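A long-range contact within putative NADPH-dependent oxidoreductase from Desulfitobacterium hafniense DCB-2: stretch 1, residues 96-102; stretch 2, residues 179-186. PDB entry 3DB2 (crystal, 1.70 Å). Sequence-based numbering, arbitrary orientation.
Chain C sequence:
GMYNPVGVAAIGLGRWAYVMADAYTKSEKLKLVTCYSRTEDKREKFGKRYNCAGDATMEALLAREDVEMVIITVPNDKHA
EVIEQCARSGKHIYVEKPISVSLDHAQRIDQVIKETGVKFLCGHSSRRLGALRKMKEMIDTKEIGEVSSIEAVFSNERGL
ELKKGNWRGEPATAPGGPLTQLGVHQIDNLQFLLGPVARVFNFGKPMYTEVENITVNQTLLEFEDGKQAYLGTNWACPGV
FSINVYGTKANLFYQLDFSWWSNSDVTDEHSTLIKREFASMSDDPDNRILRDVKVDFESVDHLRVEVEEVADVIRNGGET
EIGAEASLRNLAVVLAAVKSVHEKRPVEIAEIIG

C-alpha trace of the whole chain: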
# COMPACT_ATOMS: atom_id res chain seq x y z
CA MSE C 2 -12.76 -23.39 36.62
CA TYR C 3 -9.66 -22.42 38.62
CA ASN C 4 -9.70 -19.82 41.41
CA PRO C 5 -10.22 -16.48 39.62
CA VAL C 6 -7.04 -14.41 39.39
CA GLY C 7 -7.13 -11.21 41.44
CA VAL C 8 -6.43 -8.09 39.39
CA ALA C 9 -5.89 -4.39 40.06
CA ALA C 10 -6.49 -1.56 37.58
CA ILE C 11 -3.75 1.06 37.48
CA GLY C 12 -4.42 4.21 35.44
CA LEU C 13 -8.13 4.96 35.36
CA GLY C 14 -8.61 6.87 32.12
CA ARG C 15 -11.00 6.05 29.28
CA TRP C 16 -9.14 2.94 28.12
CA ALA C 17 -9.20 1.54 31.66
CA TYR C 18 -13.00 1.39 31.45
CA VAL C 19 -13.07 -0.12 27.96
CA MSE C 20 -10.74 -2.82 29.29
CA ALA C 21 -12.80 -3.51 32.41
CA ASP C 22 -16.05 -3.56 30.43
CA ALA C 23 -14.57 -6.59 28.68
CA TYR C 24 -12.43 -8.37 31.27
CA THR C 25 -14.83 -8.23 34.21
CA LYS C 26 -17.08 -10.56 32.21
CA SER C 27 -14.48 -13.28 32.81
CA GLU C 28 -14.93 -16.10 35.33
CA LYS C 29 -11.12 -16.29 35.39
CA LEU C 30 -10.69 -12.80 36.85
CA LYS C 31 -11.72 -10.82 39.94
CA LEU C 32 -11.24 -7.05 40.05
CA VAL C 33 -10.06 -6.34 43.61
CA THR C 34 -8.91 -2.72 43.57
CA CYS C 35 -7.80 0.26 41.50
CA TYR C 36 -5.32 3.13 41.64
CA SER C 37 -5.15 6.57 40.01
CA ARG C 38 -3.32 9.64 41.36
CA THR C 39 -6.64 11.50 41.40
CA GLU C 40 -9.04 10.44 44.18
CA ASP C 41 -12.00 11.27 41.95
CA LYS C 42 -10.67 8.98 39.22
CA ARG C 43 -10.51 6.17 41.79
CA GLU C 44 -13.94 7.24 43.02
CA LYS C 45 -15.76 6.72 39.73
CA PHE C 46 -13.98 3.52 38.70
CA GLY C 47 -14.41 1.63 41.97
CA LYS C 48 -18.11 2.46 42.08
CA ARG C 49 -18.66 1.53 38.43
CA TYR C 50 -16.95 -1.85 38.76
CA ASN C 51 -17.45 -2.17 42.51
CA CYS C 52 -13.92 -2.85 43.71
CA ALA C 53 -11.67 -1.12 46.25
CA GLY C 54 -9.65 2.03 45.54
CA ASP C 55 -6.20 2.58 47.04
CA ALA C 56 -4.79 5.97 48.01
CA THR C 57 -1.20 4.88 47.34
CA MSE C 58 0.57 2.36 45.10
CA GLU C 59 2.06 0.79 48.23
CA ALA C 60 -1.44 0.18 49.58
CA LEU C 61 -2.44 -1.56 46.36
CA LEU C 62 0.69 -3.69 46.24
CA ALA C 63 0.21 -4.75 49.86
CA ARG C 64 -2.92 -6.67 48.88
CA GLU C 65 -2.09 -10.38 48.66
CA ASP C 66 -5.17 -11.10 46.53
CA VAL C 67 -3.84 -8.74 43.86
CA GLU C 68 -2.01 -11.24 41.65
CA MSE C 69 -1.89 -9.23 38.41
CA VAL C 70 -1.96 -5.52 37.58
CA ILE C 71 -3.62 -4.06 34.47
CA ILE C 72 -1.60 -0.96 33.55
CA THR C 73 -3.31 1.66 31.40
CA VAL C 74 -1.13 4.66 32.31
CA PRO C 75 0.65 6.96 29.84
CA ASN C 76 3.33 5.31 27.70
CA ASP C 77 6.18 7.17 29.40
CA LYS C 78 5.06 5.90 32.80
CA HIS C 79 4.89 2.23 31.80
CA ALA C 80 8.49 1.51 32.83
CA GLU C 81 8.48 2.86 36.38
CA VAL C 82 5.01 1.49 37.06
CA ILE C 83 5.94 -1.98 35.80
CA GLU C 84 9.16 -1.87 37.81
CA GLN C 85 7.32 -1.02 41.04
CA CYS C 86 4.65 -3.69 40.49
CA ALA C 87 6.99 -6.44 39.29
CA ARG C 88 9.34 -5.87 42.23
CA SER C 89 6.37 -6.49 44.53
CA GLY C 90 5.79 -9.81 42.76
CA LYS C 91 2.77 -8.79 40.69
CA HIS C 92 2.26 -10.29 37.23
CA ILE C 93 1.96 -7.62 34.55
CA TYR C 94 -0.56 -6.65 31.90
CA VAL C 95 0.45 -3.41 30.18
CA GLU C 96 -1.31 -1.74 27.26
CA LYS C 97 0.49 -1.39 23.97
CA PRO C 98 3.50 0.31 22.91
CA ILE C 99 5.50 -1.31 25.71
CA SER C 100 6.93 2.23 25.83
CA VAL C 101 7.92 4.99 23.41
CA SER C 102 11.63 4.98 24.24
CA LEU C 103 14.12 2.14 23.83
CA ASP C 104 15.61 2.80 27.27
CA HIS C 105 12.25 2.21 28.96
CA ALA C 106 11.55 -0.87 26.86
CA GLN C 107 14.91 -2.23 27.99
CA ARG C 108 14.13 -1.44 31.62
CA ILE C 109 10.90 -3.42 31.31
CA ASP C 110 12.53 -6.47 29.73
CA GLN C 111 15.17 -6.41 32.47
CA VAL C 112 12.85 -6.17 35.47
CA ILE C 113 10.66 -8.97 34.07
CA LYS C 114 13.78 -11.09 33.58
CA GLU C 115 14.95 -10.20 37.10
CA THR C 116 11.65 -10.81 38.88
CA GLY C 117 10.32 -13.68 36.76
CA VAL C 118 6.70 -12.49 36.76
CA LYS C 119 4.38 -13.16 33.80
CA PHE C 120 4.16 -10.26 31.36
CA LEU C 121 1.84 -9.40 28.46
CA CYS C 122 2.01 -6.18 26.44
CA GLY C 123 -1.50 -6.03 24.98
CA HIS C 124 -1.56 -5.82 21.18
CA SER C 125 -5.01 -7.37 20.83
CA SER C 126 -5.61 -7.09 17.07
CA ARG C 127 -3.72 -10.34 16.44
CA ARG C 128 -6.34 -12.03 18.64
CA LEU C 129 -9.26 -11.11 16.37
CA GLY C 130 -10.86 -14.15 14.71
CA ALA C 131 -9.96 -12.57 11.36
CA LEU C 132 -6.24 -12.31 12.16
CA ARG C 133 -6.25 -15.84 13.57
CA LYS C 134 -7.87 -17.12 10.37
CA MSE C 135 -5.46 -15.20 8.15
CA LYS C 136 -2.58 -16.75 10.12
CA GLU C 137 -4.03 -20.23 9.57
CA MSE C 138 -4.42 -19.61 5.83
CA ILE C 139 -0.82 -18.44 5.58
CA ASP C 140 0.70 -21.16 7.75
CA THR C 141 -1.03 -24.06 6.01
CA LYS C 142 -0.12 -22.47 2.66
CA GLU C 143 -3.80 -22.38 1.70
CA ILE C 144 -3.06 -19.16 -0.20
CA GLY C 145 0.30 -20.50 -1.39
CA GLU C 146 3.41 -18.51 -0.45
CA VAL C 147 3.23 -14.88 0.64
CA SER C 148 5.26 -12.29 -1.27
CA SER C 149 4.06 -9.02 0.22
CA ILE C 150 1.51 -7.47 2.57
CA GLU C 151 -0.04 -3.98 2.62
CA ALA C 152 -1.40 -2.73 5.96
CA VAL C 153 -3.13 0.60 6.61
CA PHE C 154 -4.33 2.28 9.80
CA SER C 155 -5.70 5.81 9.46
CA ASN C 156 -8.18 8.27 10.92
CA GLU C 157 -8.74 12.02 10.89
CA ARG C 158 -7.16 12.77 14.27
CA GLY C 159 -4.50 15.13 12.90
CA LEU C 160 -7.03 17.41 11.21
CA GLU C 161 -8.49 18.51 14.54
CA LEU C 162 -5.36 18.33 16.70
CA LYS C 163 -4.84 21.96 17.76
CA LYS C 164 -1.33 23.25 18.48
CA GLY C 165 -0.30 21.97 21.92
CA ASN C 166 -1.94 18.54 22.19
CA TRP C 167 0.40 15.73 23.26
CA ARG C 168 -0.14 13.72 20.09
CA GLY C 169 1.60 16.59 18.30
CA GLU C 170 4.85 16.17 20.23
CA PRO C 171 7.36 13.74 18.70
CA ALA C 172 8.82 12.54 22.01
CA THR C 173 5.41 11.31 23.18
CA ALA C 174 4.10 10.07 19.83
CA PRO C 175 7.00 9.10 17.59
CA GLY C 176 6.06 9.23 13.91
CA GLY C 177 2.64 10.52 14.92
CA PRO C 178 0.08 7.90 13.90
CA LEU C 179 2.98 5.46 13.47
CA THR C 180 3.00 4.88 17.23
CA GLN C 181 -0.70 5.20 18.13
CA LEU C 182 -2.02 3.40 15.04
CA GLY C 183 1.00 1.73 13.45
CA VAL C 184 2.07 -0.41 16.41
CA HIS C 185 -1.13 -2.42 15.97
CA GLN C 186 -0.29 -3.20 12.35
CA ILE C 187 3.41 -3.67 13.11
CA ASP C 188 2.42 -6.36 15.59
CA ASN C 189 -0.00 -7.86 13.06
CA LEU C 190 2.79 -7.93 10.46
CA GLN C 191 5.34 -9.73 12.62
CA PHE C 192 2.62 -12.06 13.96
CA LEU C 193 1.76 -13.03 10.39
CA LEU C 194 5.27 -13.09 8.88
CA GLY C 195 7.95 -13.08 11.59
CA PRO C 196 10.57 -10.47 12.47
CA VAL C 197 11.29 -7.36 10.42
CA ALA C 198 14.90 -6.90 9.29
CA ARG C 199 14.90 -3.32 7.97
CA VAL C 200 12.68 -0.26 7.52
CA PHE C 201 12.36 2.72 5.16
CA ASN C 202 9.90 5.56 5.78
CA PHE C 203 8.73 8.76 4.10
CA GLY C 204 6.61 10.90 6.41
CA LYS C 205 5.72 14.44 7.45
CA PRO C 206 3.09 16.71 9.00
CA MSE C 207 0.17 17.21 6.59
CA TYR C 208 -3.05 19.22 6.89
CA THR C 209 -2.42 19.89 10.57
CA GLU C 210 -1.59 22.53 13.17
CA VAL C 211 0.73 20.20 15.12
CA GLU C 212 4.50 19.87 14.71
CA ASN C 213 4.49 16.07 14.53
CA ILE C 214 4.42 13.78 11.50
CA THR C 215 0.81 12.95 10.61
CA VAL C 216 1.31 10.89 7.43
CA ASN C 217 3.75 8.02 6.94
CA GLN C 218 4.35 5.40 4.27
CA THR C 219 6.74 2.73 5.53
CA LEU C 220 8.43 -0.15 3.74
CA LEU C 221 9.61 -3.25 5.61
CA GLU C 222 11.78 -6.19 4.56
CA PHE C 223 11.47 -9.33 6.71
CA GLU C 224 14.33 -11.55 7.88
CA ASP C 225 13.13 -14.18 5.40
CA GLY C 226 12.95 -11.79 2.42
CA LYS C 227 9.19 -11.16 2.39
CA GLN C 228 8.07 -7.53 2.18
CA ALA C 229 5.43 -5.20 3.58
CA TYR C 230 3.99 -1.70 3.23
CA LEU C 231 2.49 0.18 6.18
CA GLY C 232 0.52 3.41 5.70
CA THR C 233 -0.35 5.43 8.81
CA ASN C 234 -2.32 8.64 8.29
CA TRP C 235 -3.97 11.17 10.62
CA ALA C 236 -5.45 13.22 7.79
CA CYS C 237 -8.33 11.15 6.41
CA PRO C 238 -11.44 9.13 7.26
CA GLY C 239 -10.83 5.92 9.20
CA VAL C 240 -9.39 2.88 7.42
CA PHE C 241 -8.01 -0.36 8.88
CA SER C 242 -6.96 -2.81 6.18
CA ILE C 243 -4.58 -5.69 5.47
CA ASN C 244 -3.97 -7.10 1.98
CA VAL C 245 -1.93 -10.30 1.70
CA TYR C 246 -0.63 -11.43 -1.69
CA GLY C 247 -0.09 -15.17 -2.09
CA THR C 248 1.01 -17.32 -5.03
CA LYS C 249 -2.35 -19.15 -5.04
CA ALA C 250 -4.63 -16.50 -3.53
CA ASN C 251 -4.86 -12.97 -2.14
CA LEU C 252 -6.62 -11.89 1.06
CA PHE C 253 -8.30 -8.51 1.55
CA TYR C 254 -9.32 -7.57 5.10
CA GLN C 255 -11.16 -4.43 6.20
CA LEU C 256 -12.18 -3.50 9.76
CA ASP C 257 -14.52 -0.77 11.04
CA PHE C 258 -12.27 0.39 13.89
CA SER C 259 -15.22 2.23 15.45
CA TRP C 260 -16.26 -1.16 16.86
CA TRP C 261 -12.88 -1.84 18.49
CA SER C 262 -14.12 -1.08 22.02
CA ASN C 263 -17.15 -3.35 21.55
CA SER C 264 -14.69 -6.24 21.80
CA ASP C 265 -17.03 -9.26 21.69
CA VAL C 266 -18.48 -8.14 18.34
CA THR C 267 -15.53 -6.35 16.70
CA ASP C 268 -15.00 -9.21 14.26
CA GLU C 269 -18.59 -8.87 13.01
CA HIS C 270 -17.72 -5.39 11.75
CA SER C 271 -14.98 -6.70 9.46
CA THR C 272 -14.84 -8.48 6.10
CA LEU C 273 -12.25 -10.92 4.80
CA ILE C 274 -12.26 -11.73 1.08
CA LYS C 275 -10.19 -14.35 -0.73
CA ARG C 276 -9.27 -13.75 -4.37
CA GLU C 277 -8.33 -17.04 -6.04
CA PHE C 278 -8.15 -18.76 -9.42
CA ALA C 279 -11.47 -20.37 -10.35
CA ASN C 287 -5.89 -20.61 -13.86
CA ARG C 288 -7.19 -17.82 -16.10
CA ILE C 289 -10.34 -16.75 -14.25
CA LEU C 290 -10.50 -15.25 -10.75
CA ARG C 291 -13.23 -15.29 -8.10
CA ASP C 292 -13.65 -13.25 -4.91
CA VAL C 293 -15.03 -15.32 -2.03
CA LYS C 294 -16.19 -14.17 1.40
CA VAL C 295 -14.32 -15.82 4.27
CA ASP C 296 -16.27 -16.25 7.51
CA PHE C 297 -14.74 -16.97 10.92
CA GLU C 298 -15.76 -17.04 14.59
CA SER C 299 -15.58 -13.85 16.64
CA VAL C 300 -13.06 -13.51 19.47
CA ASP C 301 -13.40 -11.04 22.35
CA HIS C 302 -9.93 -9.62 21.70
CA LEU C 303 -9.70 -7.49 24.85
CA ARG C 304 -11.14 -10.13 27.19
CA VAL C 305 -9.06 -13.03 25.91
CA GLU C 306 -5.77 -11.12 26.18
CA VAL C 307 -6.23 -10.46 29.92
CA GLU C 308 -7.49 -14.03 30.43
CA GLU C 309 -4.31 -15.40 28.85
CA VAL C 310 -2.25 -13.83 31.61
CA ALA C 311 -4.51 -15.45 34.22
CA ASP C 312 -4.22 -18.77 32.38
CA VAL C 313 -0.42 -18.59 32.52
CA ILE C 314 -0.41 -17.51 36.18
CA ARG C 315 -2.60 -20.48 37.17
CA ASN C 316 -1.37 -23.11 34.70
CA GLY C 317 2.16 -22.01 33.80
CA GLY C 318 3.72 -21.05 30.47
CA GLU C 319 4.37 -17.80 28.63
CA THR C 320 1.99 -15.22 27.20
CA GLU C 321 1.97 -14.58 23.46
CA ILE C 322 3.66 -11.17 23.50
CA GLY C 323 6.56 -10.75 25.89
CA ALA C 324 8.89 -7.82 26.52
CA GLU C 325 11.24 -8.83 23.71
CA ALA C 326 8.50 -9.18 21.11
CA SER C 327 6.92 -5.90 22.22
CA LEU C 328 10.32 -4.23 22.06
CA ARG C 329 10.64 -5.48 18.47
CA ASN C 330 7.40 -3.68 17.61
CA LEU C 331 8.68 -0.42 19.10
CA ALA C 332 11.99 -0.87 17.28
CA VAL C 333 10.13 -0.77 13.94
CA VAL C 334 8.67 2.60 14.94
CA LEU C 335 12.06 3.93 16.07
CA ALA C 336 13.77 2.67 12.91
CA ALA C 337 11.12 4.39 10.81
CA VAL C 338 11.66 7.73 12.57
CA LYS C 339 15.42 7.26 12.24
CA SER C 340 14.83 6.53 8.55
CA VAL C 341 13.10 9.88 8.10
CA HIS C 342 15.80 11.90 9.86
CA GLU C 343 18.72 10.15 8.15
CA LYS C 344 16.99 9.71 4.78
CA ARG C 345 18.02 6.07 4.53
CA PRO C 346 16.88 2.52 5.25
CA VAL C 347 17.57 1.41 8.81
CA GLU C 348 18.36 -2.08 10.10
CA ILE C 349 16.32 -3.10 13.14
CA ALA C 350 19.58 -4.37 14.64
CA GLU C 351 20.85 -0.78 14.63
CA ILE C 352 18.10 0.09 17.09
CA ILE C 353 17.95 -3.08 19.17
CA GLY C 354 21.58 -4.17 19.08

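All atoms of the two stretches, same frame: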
# COMPACT_ATOMS: atom_id res chain seq x y z
N GLU C 96 -0.75 -2.06 28.56
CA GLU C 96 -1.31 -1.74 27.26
C GLU C 96 -0.15 -1.48 26.30
O GLU C 96 0.97 -1.15 26.66
CB GLU C 96 -2.16 -0.48 27.23
CG GLU C 96 -3.64 -0.79 27.13
CD GLU C 96 -3.96 -1.64 25.92
OE1 GLU C 96 -3.19 -1.72 24.94
OE2 GLU C 96 -5.04 -2.26 25.98
N LYS C 97 -0.47 -1.61 25.01
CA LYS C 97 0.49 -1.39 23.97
C LYS C 97 0.96 0.09 23.79
O LYS C 97 0.02 0.89 24.13
CB LYS C 97 0.09 -1.83 22.57
CG LYS C 97 -1.36 -1.69 22.22
CD LYS C 97 -1.93 -0.29 22.29
CE LYS C 97 -1.40 0.57 21.15
NZ LYS C 97 -2.50 1.51 20.74
N PRO C 98 2.07 0.67 23.31
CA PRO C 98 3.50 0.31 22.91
C PRO C 98 3.92 -0.08 24.34
O PRO C 98 3.38 0.57 25.25
CB PRO C 98 4.11 1.49 22.29
CG PRO C 98 3.36 2.63 22.89
CD PRO C 98 1.96 2.14 23.12
N ILE C 99 4.81 -1.03 24.46
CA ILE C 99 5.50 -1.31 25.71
C ILE C 99 6.00 -0.01 26.32
O ILE C 99 5.90 0.20 27.53
CB ILE C 99 6.63 -2.31 25.47
CG1 ILE C 99 7.47 -2.54 26.73
CG2 ILE C 99 7.56 -1.91 24.34
CD1 ILE C 99 8.28 -3.82 26.64
N SER C 100 6.51 0.89 25.48
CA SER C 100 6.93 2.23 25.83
C SER C 100 7.15 3.03 24.56
O SER C 100 7.00 2.45 23.49
CB SER C 100 8.24 2.17 26.62
OG SER C 100 9.31 1.63 25.88
N VAL C 101 7.50 4.30 24.63
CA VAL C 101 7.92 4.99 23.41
C VAL C 101 9.43 5.16 23.35
O VAL C 101 9.98 5.53 22.29
CB VAL C 101 7.17 6.32 23.26
CG1 VAL C 101 5.76 5.97 22.79
CG2 VAL C 101 7.11 7.15 24.53
N SER C 102 10.18 4.89 24.42
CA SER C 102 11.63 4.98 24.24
C SER C 102 12.30 3.62 24.41
O SER C 102 11.87 2.72 25.13
CB SER C 102 12.24 5.99 25.20
OG SER C 102 12.68 5.33 26.38
N LEU C 179 2.19 6.71 13.51
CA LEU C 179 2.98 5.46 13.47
C LEU C 179 3.00 4.73 14.80
O LEU C 179 2.93 3.50 14.89
CB LEU C 179 4.40 5.82 13.07
CG LEU C 179 5.36 4.74 12.62
CD1 LEU C 179 4.66 3.75 11.70
CD2 LEU C 179 6.57 5.41 11.98
N THR C 180 3.09 5.51 15.90
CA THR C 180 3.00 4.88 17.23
C THR C 180 1.58 4.47 17.58
O THR C 180 1.31 3.30 17.82
CB THR C 180 3.53 5.86 18.30
OG1 THR C 180 4.94 6.06 18.13
CG2 THR C 180 3.34 5.27 19.68
N GLN C 181 0.65 5.41 17.62
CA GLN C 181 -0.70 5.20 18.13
C GLN C 181 -1.47 4.18 17.29
O GLN C 181 -2.22 3.37 17.85
CB GLN C 181 -1.52 6.49 18.14
CG GLN C 181 -1.27 7.49 19.23
CD GLN C 181 -0.35 7.00 20.33
OE1 GLN C 181 -0.79 6.42 21.33
NE2 GLN C 181 0.94 7.25 20.13
N LEU C 182 -1.30 4.25 15.98
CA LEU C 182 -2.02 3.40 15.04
C LEU C 182 -1.06 2.32 14.55
O LEU C 182 -1.40 1.13 14.53
CB LEU C 182 -2.58 4.18 13.85
CG LEU C 182 -3.50 5.36 14.14
CD1 LEU C 182 -4.15 5.90 12.87
CD2 LEU C 182 -4.57 4.96 15.15
N GLY C 183 0.13 2.67 14.12
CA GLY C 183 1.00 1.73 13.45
C GLY C 183 1.41 0.54 14.29
O GLY C 183 1.68 -0.53 13.76
N VAL C 184 1.54 0.72 15.63
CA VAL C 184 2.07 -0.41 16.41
C VAL C 184 1.16 -1.61 16.34
O VAL C 184 1.56 -2.77 16.45
CB VAL C 184 2.28 0.07 17.86
CG1 VAL C 184 2.48 -1.09 18.82
CG2 VAL C 184 3.49 0.99 17.89
N HIS C 185 -0.15 -1.35 16.15
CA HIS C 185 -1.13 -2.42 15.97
C HIS C 185 -0.79 -3.25 14.73
O HIS C 185 -0.69 -4.48 14.80
CB HIS C 185 -2.53 -1.90 15.78
CG HIS C 185 -3.21 -1.30 16.96
ND1 HIS C 185 -4.06 -2.01 17.79
CD2 HIS C 185 -3.18 -0.04 17.45
CE1 HIS C 185 -4.51 -1.21 18.73
NE2 HIS C 185 -4.00 -0.01 18.54
N GLN C 186 -0.62 -2.52 13.62
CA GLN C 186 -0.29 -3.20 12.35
C GLN C 186 1.11 -3.76 12.32
O GLN C 186 1.34 -4.85 11.76
CB GLN C 186 -0.55 -2.26 11.16
CG GLN C 186 -2.04 -1.93 11.02
CD GLN C 186 -2.87 -3.04 10.41
OE1 GLN C 186 -2.69 -4.24 10.62
NE2 GLN C 186 -3.85 -2.62 9.64

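The first stretch is an irregular segment that leaves Glu-96 in an extended conformation and then turns at a cis peptide bond between Lys-97 and Pro-98. The second is largely helical; Thr-180 and Gln-181 belong to a helix that begins earlier in the chain, and Val-184 to Gln-186 lie in helix that continues later. Within it, His-185 N donates to Leu-182 O at 3.2 Å, whereas the bond from Val-184 N to Thr-180 O, at 3.4 Å, is weak. The backbones come closest at Pro-98 and Val-184, whose CA atoms are 6.7 Å apart. The contact is modest, burying 273 Å² in all.

Gly-183 suits its place for a reason internal to the second stretch. A CB in the ideal position here would lie only 2.3 Å from Leu-179 O, so the absence of a side chain lets the chain pass close to that carbonyl.

Lys-97 makes the polar part of the contact and, with 78 Å² covered, contributes more buried area than any other residue. Its CA-to-CB bond points toward the second stretch, and its first three chi angles are all p, giving a bent rather than fully extended chain. The ammonium group ends near two groups from the second stretch. Lys-97 NZ donates a weak hydrogen bond to Gln-181 O at 3.4 Å, using a backbone carbonyl. The same NZ lies 3.1 Å from His-185 NE2, approaching the imidazole ring obliquely; the geometry leaves the nature of this polar contact open. A lysine fits because its long, flexible aliphatic chain can cross the gap and still deliver a charged donor at its end. His-185 starts sideways, but its chi1 of -71° (m) helps bring the ring nearer to that amine. At the base of the lysine, Lys-97 N donates to Glu-96 OE1 at 2.7 Å. The glutamate does not touch the second stretch, but its carboxylate accepts from the backbone from which the lysine departs.

Beside this polar site is an apolar patch. Pro-98 points toward the helical stretch, and its CB lies 4.5 Å from Val-184 CG2, a loose van der Waals approach between two buried residues. Proline offers a compact hydrocarbon ring and readily accommodates the cis bond; valine presents branched methyl groups without a long chain to pack. Thr-180 extends the patch: its CG2 is 4.2 Å from Pro-98 CG and 4.0 Å from Val-101 CG1. Threonine suits this place because its methyl can meet hydrocarbon while its hydroxyl is hydrogen-bonded elsewhere in the structure.

Beyond Pro-98 the first stretch draws away, and Ile-99 and Ser-100 make no contact, but Val-101 again points toward the second stretch. Ser-100 OG donates to Ser-102 O at 2.9 Å, spanning Val-101 and bracing the loop, and Ser-102 is the N-cap of the helix that follows.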